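Local coordinates for putative potassium transport protein (Staphylococcus aureus 08BA02176, PDB 4XTT) that probably regulates potassium transport as the KtrA subunit of a Ktr system, binding the second messenger c-di-AMP through its RCK C domain, at residues 27-31 / 32-36. Residues are numbered along the deposited sequence; the frame is centred on the assembly and turned at random.
With 2BA ((2R,3R,3aS,5R,7aR,9R,10R,10aS,12R,14aR)-2,9-bis(6-amino-9H-purin-9-yl)octahydro-2H,7H-difuro[3,2-d:3',2'-j][1,3,7,9,2,8 ]tetraoxadiphosphacyclododecine-3,5,10,12-tetrol 5,12-dioxide), chain C.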
loop_
_atom_site.group_PDB
_atom_site.type_symbol
_atom_site.label_atom_id
_atom_site.label_comp_id
_atom_site.label_asym_id
_atom_site.label_seq_id
_atom_site.Cartn_x
_atom_site.Cartn_y
_atom_site.Cartn_z
ATOM N N ALA A 27 -3.835 4.148 19.191
ATOM C CA ALA A 27 -2.745 5.100 19.397
ATOM C C ALA A 27 -1.767 4.559 20.439
ATOM O O ALA A 27 -2.174 3.932 21.420
ATOM C CB ALA A 27 -3.283 6.452 19.824
ATOM N N GLY A 28 -0.476 4.782 20.215
ATOM C CA GLY A 28 0.535 4.238 21.102
ATOM C C GLY A 28 1.064 2.930 20.555
ATOM O O GLY A 28 2.082 2.414 21.017
ATOM N N GLN A 29 0.348 2.379 19.580
ATOM C CA GLN A 29 0.764 1.145 18.930
ATOM C C GLN A 29 1.309 1.441 17.538
ATOM O O GLN A 29 0.967 2.454 16.932
ATOM C CB GLN A 29 -0.398 0.162 18.838
ATOM C CG GLN A 29 -0.954 -0.282 20.177
ATOM C CD GLN A 29 -2.003 -1.365 20.031
ATOM O OE1 GLN A 29 -1.675 -2.549 19.913
ATOM N NE2 GLN A 29 -3.272 -0.967 20.017
ATOM N N SER A 30 2.155 0.548 17.036
ATOM C CA SER A 30 2.707 0.676 15.690
ATOM C C SER A 30 1.989 -0.267 14.745
ATOM O O SER A 30 1.285 -1.172 15.194
ATOM C CB SER A 30 4.196 0.356 15.686
ATOM O OG SER A 30 4.401 -0.996 16.045
ATOM N N ILE A 31 2.160 -0.080 13.439
ATOM C CA ILE A 31 1.462 -0.969 12.516
ATOM C C ILE A 31 2.189 -2.311 12.431
ATOM O O ILE A 31 1.646 -3.283 11.903
ATOM C CB ILE A 31 1.301 -0.355 11.097
ATOM C CG1 ILE A 31 2.581 -0.487 10.283
ATOM C CG2 ILE A 31 0.879 1.100 11.160
ATOM C CD1 ILE A 31 2.543 0.302 8.971
ATOM N N ILE A 32 3.380 -2.394 13.023
ATOM C CA ILE A 32 4.082 -3.674 13.101
ATOM C C ILE A 32 3.705 -4.394 14.388
ATOM O O ILE A 32 3.782 -5.616 14.461
ATOM C CB ILE A 32 5.623 -3.505 13.004
ATOM C CG1 ILE A 32 6.284 -4.827 12.599
ATOM C CG2 ILE A 32 6.220 -2.988 14.306
ATOM C CD1 ILE A 32 7.800 -4.756 12.546
ATOM N N ASP A 33 3.254 -3.637 15.385
ATOM C CA ASP A 33 2.680 -4.230 16.588
ATOM C C ASP A 33 1.377 -4.919 16.212
ATOM O O ASP A 33 1.120 -6.050 16.612
ATOM C CB ASP A 33 2.418 -3.175 17.671
ATOM C CG ASP A 33 3.685 -2.715 18.371
ATOM O OD1 ASP A 33 4.691 -3.463 18.353
ATOM O OD2 ASP A 33 3.670 -1.598 18.941
ATOM N N LEU A 34 0.561 -4.224 15.425
ATOM C CA LEU A 34 -0.709 -4.762 14.951
ATOM C C LEU A 34 -0.498 -5.784 13.828
ATOM O O LEU A 34 -1.370 -6.614 13.563
ATOM C CB LEU A 34 -1.613 -3.621 14.478
ATOM C CG LEU A 34 -2.086 -2.663 15.579
ATOM C CD1 LEU A 34 -2.961 -1.557 15.013
ATOM C CD2 LEU A 34 -2.818 -3.417 16.683
ATOM N N ASP A 35 0.672 -5.709 13.191
ATOM C CA ASP A 35 1.085 -6.599 12.101
ATOM C C ASP A 35 -0.012 -6.696 11.031
ATOM O O ASP A 35 -0.445 -7.786 10.646
ATOM C CB ASP A 35 1.441 -7.978 12.654
ATOM C CG ASP A 35 2.453 -8.711 11.791
ATOM O OD1 ASP A 35 3.193 -8.043 11.032
ATOM O OD2 ASP A 35 2.529 -9.953 11.888
ATOM N N ILE A 36 -0.420 -5.538 10.528
ATOM C CA ILE A 36 -1.671 -5.420 9.798
ATOM C C ILE A 36 -1.719 -6.246 8.515
ATOM O O ILE A 36 -2.668 -7.012 8.324
ATOM C CB ILE A 36 -1.971 -3.933 9.505
ATOM C CG1 ILE A 36 -2.286 -3.221 10.824
ATOM C CG2 ILE A 36 -3.137 -3.774 8.533
ATOM C CD1 ILE A 36 -2.425 -1.717 10.712
HETATM P P 2BA C . 4.538 -8.448 6.005
HETATM O O1P 2BA C . 3.271 -8.128 5.311
HETATM O O2P 2BA C . 4.622 -9.939 6.108
HETATM O "O5'" 2BA C . 5.763 -7.942 5.100
HETATM C "C5'" 2BA C . 7.110 -8.143 5.568
HETATM C "C4'" 2BA C . 8.045 -7.395 4.705
HETATM O "O4'" 2BA C . 7.791 -7.638 3.251
HETATM C "C3'" 2BA C . 7.854 -5.961 4.909
HETATM O "O3'" 2BA C . 8.739 -5.495 5.964
HETATM C "C2'" 2BA C . 8.229 -5.335 3.658
HETATM O "O2'" 2BA C . 9.662 -5.080 3.621
HETATM C "C1'" 2BA C . 7.853 -6.305 2.607
HETATM N N9 2BA C . 6.588 -6.000 2.107
HETATM C C8 2BA C . 5.681 -6.724 2.415
HETATM N N7 2BA C . 4.530 -6.275 1.836
HETATM C C5 2BA C . 5.065 -5.071 1.113
HETATM C C6 2BA C . 4.616 -4.049 0.290
HETATM N N6 2BA C . 3.259 -4.014 -0.040
HETATM N N1 2BA C . 5.426 -3.096 -0.199
HETATM C C2 2BA C . 6.702 -3.104 0.091
HETATM N N3 2BA C . 7.225 -4.032 0.871
HETATM C C4 2BA C . 6.474 -5.024 1.398
HETATM P P1 2BA C . 8.140 -4.374 6.952
HETATM O O1P1 2BA C . 7.871 -3.182 6.103
HETATM O O2P1 2BA C . 9.199 -4.016 7.939
HETATM O "O5'1" 2BA C . 6.773 -4.702 7.720
HETATM C "C5'1" 2BA C . 6.658 -5.845 8.551
HETATM C "C4'1" 2BA C . 5.223 -6.038 8.855
HETATM O "O4'1" 2BA C . 4.616 -4.759 9.312
HETATM C "C3'1" 2BA C . 4.488 -6.408 7.635
HETATM O "O3'1" 2BA C . 4.415 -7.848 7.481
HETATM C "C2'1" 2BA C . 3.149 -5.868 7.804
HETATM O "O2'1" 2BA C . 2.347 -6.829 8.535
HETATM C "C1'1" 2BA C . 3.310 -4.640 8.602
HETATM N N91 2BA C . 3.313 -3.503 7.772
HETATM C C81 2BA C . 4.348 -2.867 7.635
HETATM N N71 2BA C . 4.183 -1.795 6.795
HETATM C C51 2BA C . 2.720 -2.013 6.488
HETATM C C61 2BA C . 1.722 -1.398 5.725
HETATM N N61 2BA C . 2.028 -0.229 4.968
HETATM N N11 2BA C . 0.495 -1.857 5.668
HETATM C C21 2BA C . 0.137 -2.937 6.349
HETATM N N31 2BA C . 0.998 -3.615 7.117
HETATM C C41 2BA C . 2.287 -3.202 7.225
#
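Residues 27-36 form the loop that enters helix 36-40 and lines one side of the c-di-AMP pocket. Ser30 and Asp33 tie it together by exchanging side-chain to backbone bonds. Asp33 N donates to Ser30 OG at 3.0 Å, and Ser30 N donates to Asp33 OD2 at 3.2 Å. The serine hydroxyl lies between its own N and carbonyl carbon (chi1 64°), which turns it back over the following residues. The amide of Ser30 meets the carboxylate from above its plane, 40° out of it.

The reciprocal pairing resembles a capping box, here on one turn with helical backbone angles (32-34) that lacks the regular bonds of a helix. The Leu34 N to Ser30 O bond of 3.1 Å closes the turn, and Asp33 N adds a weak bond to the same oxygen. On the flank, Leu34 CD2 packs against Gln29 OE1 at 3.5 Å, the two side chains crossing at about a right angle. The Gln29 amide is also anchored through NE2 to Lys25 O.

After the turn, Asp35 takes a left-handed backbone conformation at the N-cap position of helix 36-40. Its side chain makes no capping bond; OD1 instead accepts the ribose hydroxyl O2'1 of c-di-AMP at 2.9 Å. Ile31 CD1 sits over the face of the adjoining adenine, 3.4 Å from C51. Ile36 comes from the same side but lies obliquely beyond the N31/C21 end of the ring, its CB 3.8 Å from N31, and its CD1 lies 4.0 Å from Ile31 CB. Ile32 CG1 rests near the ribose oxygen O4'1. Asp35 of the second subunit also bonds c-di-AMP, so the nucleotide bridges the two chains.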